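Local coordinates for protein Beta/alpha-amylase (Paenibacillus polymyxa, PDB 3VOC) that hydrolyses alpha-1,4-glucosidic linkages of starch, this piece being the beta-amylase catalytic domain that removes maltose units from non-reducing chain ends, at residues P152-S157 with F272-G277; T40-G45 with L72-I77; S114-S119 with S168-A173. All blocks are in the same frame, centred on the assembly; numbering follows the deposited sequence.

Contacts 1 and 2 are strand pairings in one TIM barrel, their centres about 11 Å apart: strand 73-79 of contact 2 neighbours strand 153-156 of contact 1. They meet where Tyr155 N lies 2.9 Å from Pro76 O, a probable hydrogen bond. Contact 2 contains Asp41, which probably binds substrate, and in contact 1 the Tyr155 side chain comes within about 5 Å of that of Glu359, the probable proton acceptor. Contact 3 joins a short hairpin strand to a loop; its centre is about 30 Å from that of contact 1 and about 27 Å from that of contact 2, nearest atoms being about 10 and 9 Å away. There Tyr170 approaches Asp89, another probable substrate-binding residue.

Contact 1: P152-S157 with F272-G277; sequences PKIYLS and FGVRIG
Three backbone hydrogen bonds join strands 153-156 and 275-279 as parallel neighbours of the TIM barrel. Ile154 N donates to Arg275 O almost along the C=O axis (3.1 Å), and Ile154 O in turn receives Gly277 N at 2.9 Å. The third, Leu156 N to Gly277 O, is the shortest at 2.8 Å and close to straight, with 164° at the hydrogen. Beyond the regular pairing, a water takes over: it donates to Pro152 O and accepts from Arg275 N. Lys153 N is buried here and finds no partner in the model.

Apolar contacts form on the side of the sheet bearing Ile154 and Ile276. With CG1 beside its backbone N (chi1 -60°), Ile154 sends CD1 to Phe272 CD1, 3.6 Å away, and its CG1 against Val274 CG2. Separately, further along the strands, Leu156 CG meets Ile276 CG2 at 3.6 Å, the two side chains crossing obliquely.

On the barrel-interior side, Gly277 CA lies at the edge of the Tyr155 ring, in its plane, 3.8 Å from Tyr155 CD1; the lack of a side chain there leaves room for the ring. Lys153 runs extended, passing CE beside Arg275 CB. Lys153 NZ and Arg275 NH2 both form salt bridges to Asp318, and NH2 a further one to Asp316, which probably offsets the two like charges; NZ also hydrogen-bonds Asn357 OD1.

Strands 73-79 and 318-321 flank this pair within the barrel wall, and helices 240-268 and 127-144 pack outside it, the former against Ile154, Leu156 and Ile276, the latter against Leu156 and Phe272.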
ATOM      1  N   PRO A 152      15.051 -11.605  -3.534  1.00 15.80           N
ATOM      2  CA  PRO A 152      15.841 -10.926  -2.504  1.00 16.24           C
ATOM      3  C   PRO A 152      15.002 -10.221  -1.443  1.00 16.29           C
ATOM      4  O   PRO A 152      15.543  -9.763  -0.436  1.00 16.82           O
ATOM      5  CB  PRO A 152      16.602  -9.877  -3.309  1.00 16.04           C
ATOM      6  CG  PRO A 152      15.642  -9.502  -4.408  1.00 15.19           C
ATOM      7  CD  PRO A 152      14.846 -10.753  -4.722  1.00 15.74           C
ATOM      8  N   LYS A 153      13.696 -10.145  -1.672  1.00 16.24           N
ATOM      9  CA  LYS A 153      12.802  -9.327  -0.860  1.00 16.91           C
ATOM     10  C   LYS A 153      11.386  -9.693  -1.266  1.00 16.24           C
ATOM     11  O   LYS A 153      11.139 -10.067  -2.422  1.00 16.32           O
ATOM     12  CB  LYS A 153      13.089  -7.839  -1.118  1.00 17.93           C
ATOM     13  CG  LYS A 153      12.291  -6.876  -0.262  1.00 21.52           C
ATOM     14  CD  LYS A 153      13.071  -5.593  -0.031  1.00 25.75           C
ATOM     15  CE  LYS A 153      12.614  -4.928   1.288  1.00 27.50           C
ATOM     16  NZ  LYS A 153      13.495  -3.809   1.713  1.00 25.21           N
ATOM     17  N   ILE A 154      10.454  -9.622  -0.322  1.00 15.99           N
ATOM     18  CA  ILE A 154       9.035  -9.888  -0.622  1.00 15.77           C
ATOM     19  C   ILE A 154       8.177  -8.737  -0.111  1.00 16.09           C
ATOM     20  O   ILE A 154       8.414  -8.260   0.998  1.00 15.17           O
ATOM     21  CB  ILE A 154       8.555 -11.216   0.036  1.00 15.66           C
ATOM     22  CG1 ILE A 154       9.394 -12.399  -0.493  1.00 15.99           C
ATOM     23  CG2 ILE A 154       7.051 -11.437  -0.216  1.00 15.45           C
ATOM     24  CD1 ILE A 154       9.231 -13.729   0.269  1.00 16.28           C
ATOM     25  N   TYR A 155       7.190  -8.305  -0.911  1.00 15.87           N
ATOM     26  CA  TYR A 155       6.254  -7.264  -0.465  1.00 17.01           C
ATOM     27  C   TYR A 155       4.895  -7.845  -0.101  1.00 16.53           C
ATOM     28  O   TYR A 155       4.437  -8.824  -0.712  1.00 16.29           O
ATOM     29  CB  TYR A 155       6.089  -6.137  -1.516  1.00 17.45           C
ATOM     30  CG  TYR A 155       7.334  -5.262  -1.685  1.00 23.42           C
ATOM     31  CD1 TYR A 155       8.089  -4.854  -0.574  1.00 29.06           C
ATOM     32  CD2 TYR A 155       7.758  -4.838  -2.950  1.00 26.50           C
ATOM     33  CE1 TYR A 155       9.254  -4.063  -0.723  1.00 31.19           C
ATOM     34  CE2 TYR A 155       8.905  -4.040  -3.109  1.00 29.66           C
ATOM     35  CZ  TYR A 155       9.649  -3.652  -1.992  1.00 32.26           C
ATOM     36  OH  TYR A 155      10.796  -2.868  -2.139  1.00 33.62           O
ATOM     37  N   LEU A 156       4.248  -7.232   0.894  1.00 15.79           N
ATOM     38  CA  LEU A 156       2.876  -7.571   1.240  1.00 15.38           C
ATOM     39  C   LEU A 156       1.985  -6.446   0.758  1.00 15.37           C
ATOM     40  O   LEU A 156       2.453  -5.304   0.626  1.00 16.42           O
ATOM     41  CB  LEU A 156       2.727  -7.704   2.752  1.00 14.75           C
ATOM     42  CG  LEU A 156       3.696  -8.668   3.429  1.00 14.67           C
ATOM     43  CD1 LEU A 156       3.378  -8.735   4.914  1.00 15.41           C
ATOM     44  CD2 LEU A 156       3.692 -10.070   2.773  1.00 13.51           C
ATOM     45  N   SER A 157       0.709  -6.761   0.524  1.00 14.70           N
ATOM     46  CA  SER A 157      -0.315  -5.766   0.248  1.00 14.35           C
ATOM     47  C   SER A 157      -1.158  -5.529   1.511  1.00 14.39           C
ATOM     48  O   SER A 157      -1.870  -6.431   1.994  1.00 13.99           O
ATOM     49  CB  SER A 157      -1.201  -6.226  -0.915  1.00 14.83           C
ATOM     50  OG  SER A 157      -2.328  -5.381  -1.052  1.00 14.87           O
ATOM     51  N   PHE A 272      12.613 -18.408   2.695  1.00 18.75           N
ATOM     52  CA  PHE A 272      13.366 -17.376   1.993  1.00 18.05           C
ATOM     53  C   PHE A 272      14.341 -16.647   2.908  1.00 18.10           C
ATOM     54  O   PHE A 272      15.485 -16.431   2.534  1.00 18.11           O
ATOM     55  CB  PHE A 272      12.399 -16.397   1.335  1.00 17.38           C
ATOM     56  CG  PHE A 272      11.453 -17.062   0.375  1.00 16.91           C
ATOM     57  CD1 PHE A 272      10.102 -17.196   0.692  1.00 14.91           C
ATOM     58  CD2 PHE A 272      11.931 -17.608  -0.817  1.00 15.52           C
ATOM     59  CE1 PHE A 272       9.224 -17.821  -0.194  1.00 16.63           C
ATOM     60  CE2 PHE A 272      11.066 -18.246  -1.707  1.00 16.84           C
ATOM     61  CZ  PHE A 272       9.714 -18.352  -1.403  1.00 16.35           C
ATOM     62  N   GLY A 273      13.881 -16.261   4.096  1.00 18.25           N
ATOM     63  CA  GLY A 273      14.733 -15.542   5.044  1.00 18.40           C
ATOM     64  C   GLY A 273      15.181 -14.194   4.501  1.00 18.56           C
ATOM     65  O   GLY A 273      16.314 -13.762   4.735  1.00 19.46           O
ATOM     66  N   VAL A 274      14.291 -13.512   3.791  1.00 17.64           N
ATOM     67  CA  VAL A 274      14.615 -12.198   3.231  1.00 16.93           C
ATOM     68  C   VAL A 274      13.801 -11.117   3.943  1.00 16.76           C
ATOM     69  O   VAL A 274      12.863 -11.436   4.674  1.00 17.30           O
ATOM     70  CB  VAL A 274      14.321 -12.149   1.714  1.00 16.52           C
ATOM     71  CG1 VAL A 274      15.294 -13.054   0.931  1.00 16.33           C
ATOM     72  CG2 VAL A 274      12.835 -12.504   1.442  1.00 15.76           C
ATOM     73  N   ARG A 275      14.165  -9.849   3.745  1.00 16.46           N
ATOM     74  CA  ARG A 275      13.343  -8.723   4.240  1.00 16.07           C
ATOM     75  C   ARG A 275      11.945  -8.755   3.619  1.00 15.45           C
ATOM     76  O   ARG A 275      11.791  -9.043   2.426  1.00 14.60           O
ATOM     77  CB  ARG A 275      13.990  -7.363   3.903  1.00 16.17           C
ATOM     78  CG  ARG A 275      15.352  -7.084   4.555  1.00 17.06           C
ATOM     79  CD  ARG A 275      15.315  -7.297   6.065  1.00 17.31           C
ATOM     80  NE  ARG A 275      14.339  -6.418   6.704  1.00 18.52           N
ATOM     81  CZ  ARG A 275      13.929  -6.538   7.961  1.00 19.15           C
ATOM     82  NH1 ARG A 275      14.398  -7.513   8.730  1.00 18.87           N
ATOM     83  NH2 ARG A 275      13.023  -5.695   8.456  1.00 19.20           N
ATOM     84  N   ILE A 276      10.940  -8.449   4.437  1.00 15.11           N
ATOM     85  CA  ILE A 276       9.563  -8.352   3.983  1.00 15.24           C
ATOM     86  C   ILE A 276       9.154  -6.892   4.156  1.00 15.82           C
ATOM     87  O   ILE A 276       9.483  -6.253   5.173  1.00 15.00           O
ATOM     88  CB  ILE A 276       8.638  -9.275   4.818  1.00 15.57           C
ATOM     89  CG1 ILE A 276       9.160 -10.720   4.776  1.00 15.44           C
ATOM     90  CG2 ILE A 276       7.168  -9.199   4.331  1.00 14.33           C
ATOM     91  CD1 ILE A 276       8.560 -11.649   5.847  1.00 16.67           C
ATOM     92  N   GLY A 277       8.448  -6.362   3.162  1.00 15.13           N
ATOM     93  CA  GLY A 277       8.025  -4.978   3.232  1.00 15.31           C
ATOM     94  C   GLY A 277       6.544  -4.757   2.978  1.00 14.93           C
ATOM     95  O   GLY A 277       5.826  -5.645   2.494  1.00 15.29           O
TER
HETATM   96  O   HOH W   1      16.410  -9.352   2.198  1.00 21.81           O

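Contact 2: T40-G45 with L72-I77; sequences TDVWWG and LKWVPI
Strands 37-43 and 73-79 are consecutive parallel strands of the TIM barrel, linked by a beta-alpha-beta crossover through helix 58-69. Their backbones bond in register around Thr40: its N donates to Val75 O and its O accepts from Ile77 N, the latter donor lying above the carbonyl plane. Val42 N then reaches Ile77 O at 2.8 Å.

Trp74 spans the outward side of the pair. From CB, CG anti to the backbone N (chi1 -168°) and the ring turned by chi2 of 49° bring the pyrrole side to Thr40: CD1 passes OG1, NE1 bonds it, and Trp74 CE2 lies 4.0 Å from Thr40 CB. Farther round, the benzo ring meets Val42, whose CG2 sits 3.9 Å from Trp74 CZ2 and also touches Pro76 CB. That proline carbon in turn lies over one face of the indole, near its rim, while Tyr60 and Tyr63 of helix 58-69 pack on Thr40.

On the interior side, Asp41 runs alongside Ile77. Its OD1 is bonded to Ser79 OG, which probably helps orient this likely substrate-binding carboxylate. Outside, the one polar atom of the indole is satisfied: Trp74 NE1 donates to Thr40 OG1 at 2.8 Å, in a bent bond of 139°.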
ATOM      1  N   THR A  40       6.666  -7.238  -8.979  1.00 14.32           N
ATOM      2  CA  THR A  40       5.544  -7.842  -9.696  1.00 14.12           C
ATOM      3  C   THR A  40       4.338  -7.997  -8.786  1.00 14.00           C
ATOM      4  O   THR A  40       4.425  -8.670  -7.763  1.00 13.34           O
ATOM      5  CB  THR A  40       5.920  -9.255 -10.205  1.00 14.21           C
ATOM      6  OG1 THR A  40       7.078  -9.176 -11.047  1.00 13.84           O
ATOM      7  CG2 THR A  40       4.744  -9.905 -10.981  1.00 13.63           C
ATOM      8  N   ASP A  41       3.213  -7.388  -9.162  1.00 13.53           N
ATOM      9  CA  ASP A  41       1.944  -7.735  -8.540  1.00 14.04           C
ATOM     10  C   ASP A  41       1.622  -9.203  -8.803  1.00 14.12           C
ATOM     11  O   ASP A  41       1.453  -9.609  -9.959  1.00 14.68           O
ATOM     12  CB  ASP A  41       0.803  -6.872  -9.064  1.00 14.03           C
ATOM     13  CG  ASP A  41       0.697  -5.545  -8.338  1.00 15.76           C
ATOM     14  OD1 ASP A  41       0.676  -5.525  -7.093  1.00 15.86           O
ATOM     15  OD2 ASP A  41       0.615  -4.521  -9.022  1.00 15.00           O
ATOM     16  N   VAL A  42       1.583  -9.990  -7.732  1.00 13.90           N
ATOM     17  CA  VAL A  42       1.157 -11.404  -7.807  1.00 13.53           C
ATOM     18  C   VAL A  42      -0.293 -11.385  -7.360  1.00 14.05           C
ATOM     19  O   VAL A  42      -0.600 -11.400  -6.152  1.00 13.30           O
ATOM     20  CB  VAL A  42       2.075 -12.328  -6.966  1.00 13.46           C
ATOM     21  CG1 VAL A  42       1.666 -13.799  -7.078  1.00 13.13           C
ATOM     22  CG2 VAL A  42       3.551 -12.151  -7.404  1.00 12.60           C
ATOM     23  N   TRP A  43      -1.187 -11.274  -8.347  1.00 14.33           N
ATOM     24  CA  TRP A  43      -2.611 -11.007  -8.068  1.00 14.71           C
ATOM     25  C   TRP A  43      -3.323 -12.190  -7.387  1.00 14.72           C
ATOM     26  O   TRP A  43      -3.353 -13.303  -7.920  1.00 14.06           O
ATOM     27  CB  TRP A  43      -3.355 -10.638  -9.364  1.00 14.68           C
ATOM     28  CG  TRP A  43      -2.896  -9.347  -9.950  1.00 15.44           C
ATOM     29  CD1 TRP A  43      -2.128  -9.178 -11.058  1.00 16.01           C
ATOM     30  CD2 TRP A  43      -3.154  -8.034  -9.431  1.00 17.78           C
ATOM     31  NE1 TRP A  43      -1.898  -7.839 -11.271  1.00 17.45           N
ATOM     32  CE2 TRP A  43      -2.513  -7.116 -10.285  1.00 15.58           C
ATOM     33  CE3 TRP A  43      -3.860  -7.551  -8.317  1.00 16.12           C
ATOM     34  CZ2 TRP A  43      -2.547  -5.727 -10.070  1.00 16.05           C
ATOM     35  CZ3 TRP A  43      -3.905  -6.163  -8.102  1.00 17.00           C
ATOM     36  CH2 TRP A  43      -3.250  -5.268  -8.979  1.00 18.85           C
ATOM     37  N   TRP A  44      -3.921 -11.943  -6.227  1.00 14.67           N
ATOM     38  CA  TRP A  44      -4.730 -12.970  -5.575  1.00 15.61           C
ATOM     39  C   TRP A  44      -5.762 -13.580  -6.534  1.00 16.47           C
ATOM     40  O   TRP A  44      -5.958 -14.812  -6.568  1.00 16.35           O
ATOM     41  CB  TRP A  44      -5.426 -12.391  -4.340  1.00 15.82           C
ATOM     42  CG  TRP A  44      -5.876 -13.444  -3.347  1.00 16.21           C
ATOM     43  CD1 TRP A  44      -5.595 -14.810  -3.376  1.00 15.58           C
ATOM     44  CD2 TRP A  44      -6.639 -13.219  -2.158  1.00 14.84           C
ATOM     45  NE1 TRP A  44      -6.161 -15.419  -2.286  1.00 16.13           N
ATOM     46  CE2 TRP A  44      -6.803 -14.472  -1.522  1.00 15.81           C
ATOM     47  CE3 TRP A  44      -7.205 -12.069  -1.563  1.00 15.93           C
ATOM     48  CZ2 TRP A  44      -7.517 -14.613  -0.329  1.00 17.08           C
ATOM     49  CZ3 TRP A  44      -7.889 -12.206  -0.378  1.00 15.75           C
ATOM     50  CH2 TRP A  44      -8.048 -13.475   0.233  1.00 16.28           C
ATOM     51  N   GLY A  45      -6.394 -12.706  -7.326  1.00 16.55           N
ATOM     52  CA  GLY A  45      -7.432 -13.092  -8.287  1.00 17.18           C
ATOM     53  C   GLY A  45      -6.930 -14.034  -9.374  1.00 17.00           C
ATOM     54  O   GLY A  45      -7.721 -14.753  -9.970  1.00 16.59           O
ATOM     55  N   LEU A  72      17.946 -11.428 -13.885  1.00 16.30           N
ATOM     56  CA  LEU A  72      17.402 -10.497 -12.906  1.00 16.46           C
ATOM     57  C   LEU A  72      16.897 -11.192 -11.640  1.00 16.77           C
ATOM     58  O   LEU A  72      16.553 -12.378 -11.667  1.00 16.38           O
ATOM     59  CB  LEU A  72      16.248  -9.705 -13.522  1.00 16.21           C
ATOM     60  CG  LEU A  72      16.676  -8.784 -14.665  1.00 15.65           C
ATOM     61  CD1 LEU A  72      15.514  -8.475 -15.613  1.00 15.40           C
ATOM     62  CD2 LEU A  72      17.294  -7.509 -14.085  1.00 15.62           C
ATOM     63  N   LYS A  73      16.865 -10.441 -10.539  1.00 16.34           N
ATOM     64  CA  LYS A  73      16.132 -10.858  -9.345  1.00 16.85           C
ATOM     65  C   LYS A  73      14.639 -10.610  -9.512  1.00 16.49           C
ATOM     66  O   LYS A  73      14.218  -9.799 -10.350  1.00 15.66           O
ATOM     67  CB  LYS A  73      16.621 -10.119  -8.092  1.00 16.75           C
ATOM     68  CG  LYS A  73      18.074 -10.352  -7.736  1.00 19.67           C
ATOM     69  CD  LYS A  73      18.511 -11.775  -7.961  1.00 23.84           C
ATOM     70  CE  LYS A  73      19.985 -11.941  -7.590  1.00 28.02           C
ATOM     71  NZ  LYS A  73      20.123 -11.855  -6.120  1.00 30.18           N
ATOM     72  N   TRP A  74      13.847 -11.322  -8.707  1.00 16.41           N
ATOM     73  CA  TRP A  74      12.382 -11.190  -8.729  1.00 16.13           C
ATOM     74  C   TRP A  74      11.829 -10.796  -7.366  1.00 15.71           C
ATOM     75  O   TRP A  74      12.075 -11.476  -6.383  1.00 15.96           O
ATOM     76  CB  TRP A  74      11.725 -12.501  -9.165  1.00 15.94           C
ATOM     77  CG  TRP A  74      10.241 -12.355  -9.500  1.00 15.11           C
ATOM     78  CD1 TRP A  74       9.666 -11.407 -10.321  1.00 15.53           C
ATOM     79  CD2 TRP A  74       9.163 -13.190  -9.043  1.00 15.04           C
ATOM     80  NE1 TRP A  74       8.303 -11.605 -10.393  1.00 13.24           N
ATOM     81  CE2 TRP A  74       7.969 -12.694  -9.628  1.00 13.94           C
ATOM     82  CE3 TRP A  74       9.090 -14.316  -8.203  1.00 14.62           C
ATOM     83  CZ2 TRP A  74       6.711 -13.279  -9.388  1.00 14.78           C
ATOM     84  CZ3 TRP A  74       7.835 -14.902  -7.971  1.00 13.55           C
ATOM     85  CH2 TRP A  74       6.668 -14.378  -8.553  1.00 14.25           C
ATOM     86  N   VAL A  75      11.076  -9.700  -7.312  1.00 15.31           N
ATOM     87  CA  VAL A  75      10.483  -9.259  -6.047  1.00 15.08           C
ATOM     88  C   VAL A  75       8.973  -9.339  -6.158  1.00 15.29           C
ATOM     89  O   VAL A  75       8.335  -8.465  -6.761  1.00 16.02           O
ATOM     90  CB  VAL A  75      10.935  -7.843  -5.634  1.00 14.94           C
ATOM     91  CG1 VAL A  75      10.199  -7.381  -4.343  1.00 14.66           C
ATOM     92  CG2 VAL A  75      12.460  -7.812  -5.441  1.00 14.80           C
ATOM     93  N   PRO A  76       8.387 -10.407  -5.600  1.00 15.14           N
ATOM     94  CA  PRO A  76       6.944 -10.574  -5.687  1.00 14.77           C
ATOM     95  C   PRO A  76       6.217  -9.691  -4.665  1.00 15.05           C
ATOM     96  O   PRO A  76       6.695  -9.522  -3.540  1.00 14.39           O
ATOM     97  CB  PRO A  76       6.760 -12.049  -5.343  1.00 14.46           C
ATOM     98  CG  PRO A  76       7.860 -12.307  -4.344  1.00 14.55           C
ATOM     99  CD  PRO A  76       9.031 -11.504  -4.854  1.00 14.78           C
ATOM    100  N   ILE A  77       5.105  -9.099  -5.096  1.00 14.79           N
ATOM    101  CA  ILE A  77       4.180  -8.432  -4.203  1.00 14.78           C
ATOM    102  C   ILE A  77       3.006  -9.400  -4.101  1.00 14.54           C
ATOM    103  O   ILE A  77       2.387  -9.721  -5.109  1.00 14.69           O
ATOM    104  CB  ILE A  77       3.673  -7.080  -4.779  1.00 14.66           C
ATOM    105  CG1 ILE A  77       4.867  -6.169  -5.151  1.00 16.08           C
ATOM    106  CG2 ILE A  77       2.715  -6.401  -3.768  1.00 15.05           C
ATOM    107  CD1 ILE A  77       4.543  -5.052  -6.213  1.00 17.95           C
TER

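Contact 3: S114-S119 with S168-A173; sequences SGYANS and SYYPAA
The ring of Tyr170, in the loop after strand 153-156 of the TIM barrel, carries the side-chain amide of Asn118 on one face and the hydroxyl of Tyr116 at its edge, in the ring plane. Asn118 ND2 stands 3.2 Å above the plane of the Tyr170 ring and over its centre, so all six ring carbons are about equally far from it. The amide and ring planes are 64° apart, which presents the nitrogen end of the amide to the pi cloud rather than stacking the two groups flat. Tyr116 in turn receives the methyl of Ala173 over one of its faces, a CH-pi contact with Ala173 CB 3.8 Å from the ring centroid and 24° off the ring normal.

These contacts tie two excursions from the barrel together: the small antiparallel hairpin of strands 110-111 and 117-118, and the loop of Tyr170, here closing into a 3-10 turn at 171-173. Within it Ala173 N bonds back to Tyr170 O, a turn that places Ala172 and Ala173 beside Tyr116.

Tyr116, Asn118 and Tyr170 all place CG anti to the backbone N, and each has its CB directed toward the other segment. The two tyrosines cross at about a right angle: Tyr116 CE2 lies 3.7 Å from Tyr170 CD2, and its hydroxyl continues past the ring edge to Ala172 CB. Outside the pair, Asn118 OD1 accepts from Glu120 N, fixing the turn of the amide, and Tyr170 OH bonds to Asn86 ND2. The Tyr170 side chain lies about 5 Å from that of Asp89, which probably binds substrate. A water bridges the two segments at the tip of Tyr170, 2.9 Å from Tyr170 OH and accepting from Ser119 N at 2.9 Å.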
ATOM      1  N   SER A 114     -21.117   8.079   2.758  1.00 20.31           N
ATOM      2  CA  SER A 114     -22.383   8.144   2.011  1.00 21.14           C
ATOM      3  C   SER A 114     -23.030   6.775   1.747  1.00 21.18           C
ATOM      4  O   SER A 114     -24.016   6.679   1.004  1.00 21.52           O
ATOM      5  CB  SER A 114     -22.166   8.878   0.678  1.00 21.40           C
ATOM      6  OG  SER A 114     -21.530  10.132   0.887  1.00 23.04           O
ATOM      7  N   GLY A 115     -22.467   5.718   2.331  1.00 20.66           N
ATOM      8  CA  GLY A 115     -23.005   4.376   2.162  1.00 20.43           C
ATOM      9  C   GLY A 115     -22.433   3.594   0.979  1.00 20.18           C
ATOM     10  O   GLY A 115     -22.870   2.477   0.712  1.00 20.54           O
ATOM     11  N   TYR A 116     -21.447   4.152   0.277  1.00 19.72           N
ATOM     12  CA  TYR A 116     -20.847   3.428  -0.845  1.00 19.34           C
ATOM     13  C   TYR A 116     -19.949   2.281  -0.375  1.00 18.90           C
ATOM     14  O   TYR A 116     -19.027   2.498   0.419  1.00 17.80           O
ATOM     15  CB  TYR A 116     -20.075   4.366  -1.784  1.00 19.72           C
ATOM     16  CG  TYR A 116     -19.553   3.648  -3.013  1.00 20.93           C
ATOM     17  CD1 TYR A 116     -20.323   3.555  -4.174  1.00 23.37           C
ATOM     18  CD2 TYR A 116     -18.295   3.036  -2.999  1.00 23.22           C
ATOM     19  CE1 TYR A 116     -19.842   2.877  -5.304  1.00 23.89           C
ATOM     20  CE2 TYR A 116     -17.809   2.365  -4.101  1.00 24.29           C
ATOM     21  CZ  TYR A 116     -18.586   2.287  -5.251  1.00 25.18           C
ATOM     22  OH  TYR A 116     -18.089   1.602  -6.328  1.00 25.67           O
ATOM     23  N   ALA A 117     -20.218   1.072  -0.882  1.00 18.20           N
ATOM     24  CA  ALA A 117     -19.482  -0.135  -0.477  1.00 18.49           C
ATOM     25  C   ALA A 117     -18.289  -0.372  -1.403  1.00 18.44           C
ATOM     26  O   ALA A 117     -18.437  -0.348  -2.637  1.00 19.84           O
ATOM     27  CB  ALA A 117     -20.398  -1.358  -0.470  1.00 18.26           C
ATOM     28  N   ASN A 118     -17.125  -0.607  -0.816  1.00 17.49           N
ATOM     29  CA  ASN A 118     -15.883  -0.796  -1.577  1.00 17.19           C
ATOM     30  C   ASN A 118     -15.302  -2.175  -1.255  1.00 17.18           C
ATOM     31  O   ASN A 118     -15.295  -2.592  -0.100  1.00 17.07           O
ATOM     32  CB  ASN A 118     -14.911   0.373  -1.286  1.00 16.67           C
ATOM     33  CG  ASN A 118     -13.525   0.198  -1.939  1.00 16.72           C
ATOM     34  OD1 ASN A 118     -12.795  -0.736  -1.614  1.00 16.60           O
ATOM     35  ND2 ASN A 118     -13.145   1.138  -2.818  1.00 17.43           N
ATOM     36  N   SER A 119     -14.867  -2.904  -2.285  1.00 17.37           N
ATOM     37  CA  SER A 119     -14.310  -4.254  -2.102  1.00 17.10           C
ATOM     38  C   SER A 119     -12.913  -4.372  -2.726  1.00 17.06           C
ATOM     39  O   SER A 119     -12.555  -5.414  -3.253  1.00 16.96           O
ATOM     40  CB  SER A 119     -15.258  -5.290  -2.716  1.00 17.71           C
ATOM     41  OG  SER A 119     -15.371  -5.045  -4.110  1.00 17.58           O
ATOM     42  N   SER A 168     -10.138   5.161   0.675  1.00 15.17           N
ATOM     43  CA  SER A 168     -10.749   6.436   1.029  1.00 15.81           C
ATOM     44  C   SER A 168     -11.013   7.331  -0.171  1.00 15.84           C
ATOM     45  O   SER A 168     -11.868   8.210  -0.096  1.00 15.68           O
ATOM     46  CB  SER A 168      -9.854   7.167   2.028  1.00 15.58           C
ATOM     47  OG  SER A 168      -8.550   7.312   1.489  1.00 15.14           O
ATOM     48  N   TYR A 169     -10.263   7.126  -1.250  1.00 16.51           N
ATOM     49  CA  TYR A 169     -10.477   7.893  -2.477  1.00 17.30           C
ATOM     50  C   TYR A 169     -10.687   6.930  -3.653  1.00 17.99           C
ATOM     51  O   TYR A 169      -9.831   6.090  -3.953  1.00 18.18           O
ATOM     52  CB  TYR A 169      -9.337   8.912  -2.708  1.00 17.49           C
ATOM     53  CG  TYR A 169      -7.999   8.303  -3.121  1.00 18.64           C
ATOM     54  CD1 TYR A 169      -7.092   7.799  -2.173  1.00 17.43           C
ATOM     55  CD2 TYR A 169      -7.649   8.233  -4.470  1.00 19.39           C
ATOM     56  CE1 TYR A 169      -5.865   7.230  -2.584  1.00 20.59           C
ATOM     57  CE2 TYR A 169      -6.450   7.688  -4.882  1.00 21.39           C
ATOM     58  CZ  TYR A 169      -5.562   7.191  -3.945  1.00 22.45           C
ATOM     59  OH  TYR A 169      -4.384   6.662  -4.406  1.00 26.67           O
ATOM     60  N   TYR A 170     -11.837   7.054  -4.313  1.00 17.85           N
ATOM     61  CA  TYR A 170     -12.282   6.021  -5.249  1.00 17.91           C
ATOM     62  C   TYR A 170     -13.205   6.651  -6.287  1.00 17.72           C
ATOM     63  O   TYR A 170     -14.321   7.079  -5.946  1.00 17.33           O
ATOM     64  CB  TYR A 170     -13.010   4.920  -4.482  1.00 17.24           C
ATOM     65  CG  TYR A 170     -13.145   3.582  -5.189  1.00 17.82           C
ATOM     66  CD1 TYR A 170     -12.019   2.879  -5.623  1.00 17.24           C
ATOM     67  CD2 TYR A 170     -14.405   2.990  -5.362  1.00 16.10           C
ATOM     68  CE1 TYR A 170     -12.147   1.642  -6.250  1.00 17.60           C
ATOM     69  CE2 TYR A 170     -14.542   1.749  -5.997  1.00 14.96           C
ATOM     70  CZ  TYR A 170     -13.411   1.082  -6.429  1.00 16.96           C
ATOM     71  OH  TYR A 170     -13.521  -0.162  -7.019  1.00 15.54           O
ATOM     72  N   PRO A 171     -12.736   6.723  -7.550  1.00 17.79           N
ATOM     73  CA  PRO A 171     -13.517   7.369  -8.617  1.00 17.97           C
ATOM     74  C   PRO A 171     -14.956   6.857  -8.678  1.00 18.72           C
ATOM     75  O   PRO A 171     -15.890   7.660  -8.795  1.00 18.73           O
ATOM     76  CB  PRO A 171     -12.736   7.019  -9.886  1.00 18.13           C
ATOM     77  CG  PRO A 171     -11.288   6.968  -9.411  1.00 18.42           C
ATOM     78  CD  PRO A 171     -11.363   6.387  -7.986  1.00 17.55           C
ATOM     79  N   ALA A 172     -15.147   5.542  -8.541  1.00 18.96           N
ATOM     80  CA  ALA A 172     -16.484   4.969  -8.659  1.00 19.59           C
ATOM     81  C   ALA A 172     -17.416   5.365  -7.526  1.00 19.70           C
ATOM     82  O   ALA A 172     -18.635   5.248  -7.668  1.00 20.11           O
ATOM     83  CB  ALA A 172     -16.427   3.431  -8.833  1.00 20.08           C
ATOM     84  N   ALA A 173     -16.851   5.845  -6.411  1.00 19.70           N
ATOM     85  CA  ALA A 173     -17.634   6.391  -5.305  1.00 19.57           C
ATOM     86  C   ALA A 173     -17.915   7.890  -5.464  1.00 19.81           C
ATOM     87  O   ALA A 173     -18.490   8.506  -4.572  1.00 19.80           O
ATOM     88  CB  ALA A 173     -16.923   6.123  -3.966  1.00 19.79           C
TER
HETATM   89  O   HOH W   2     -14.765  -1.884  -5.020  1.00 18.25           O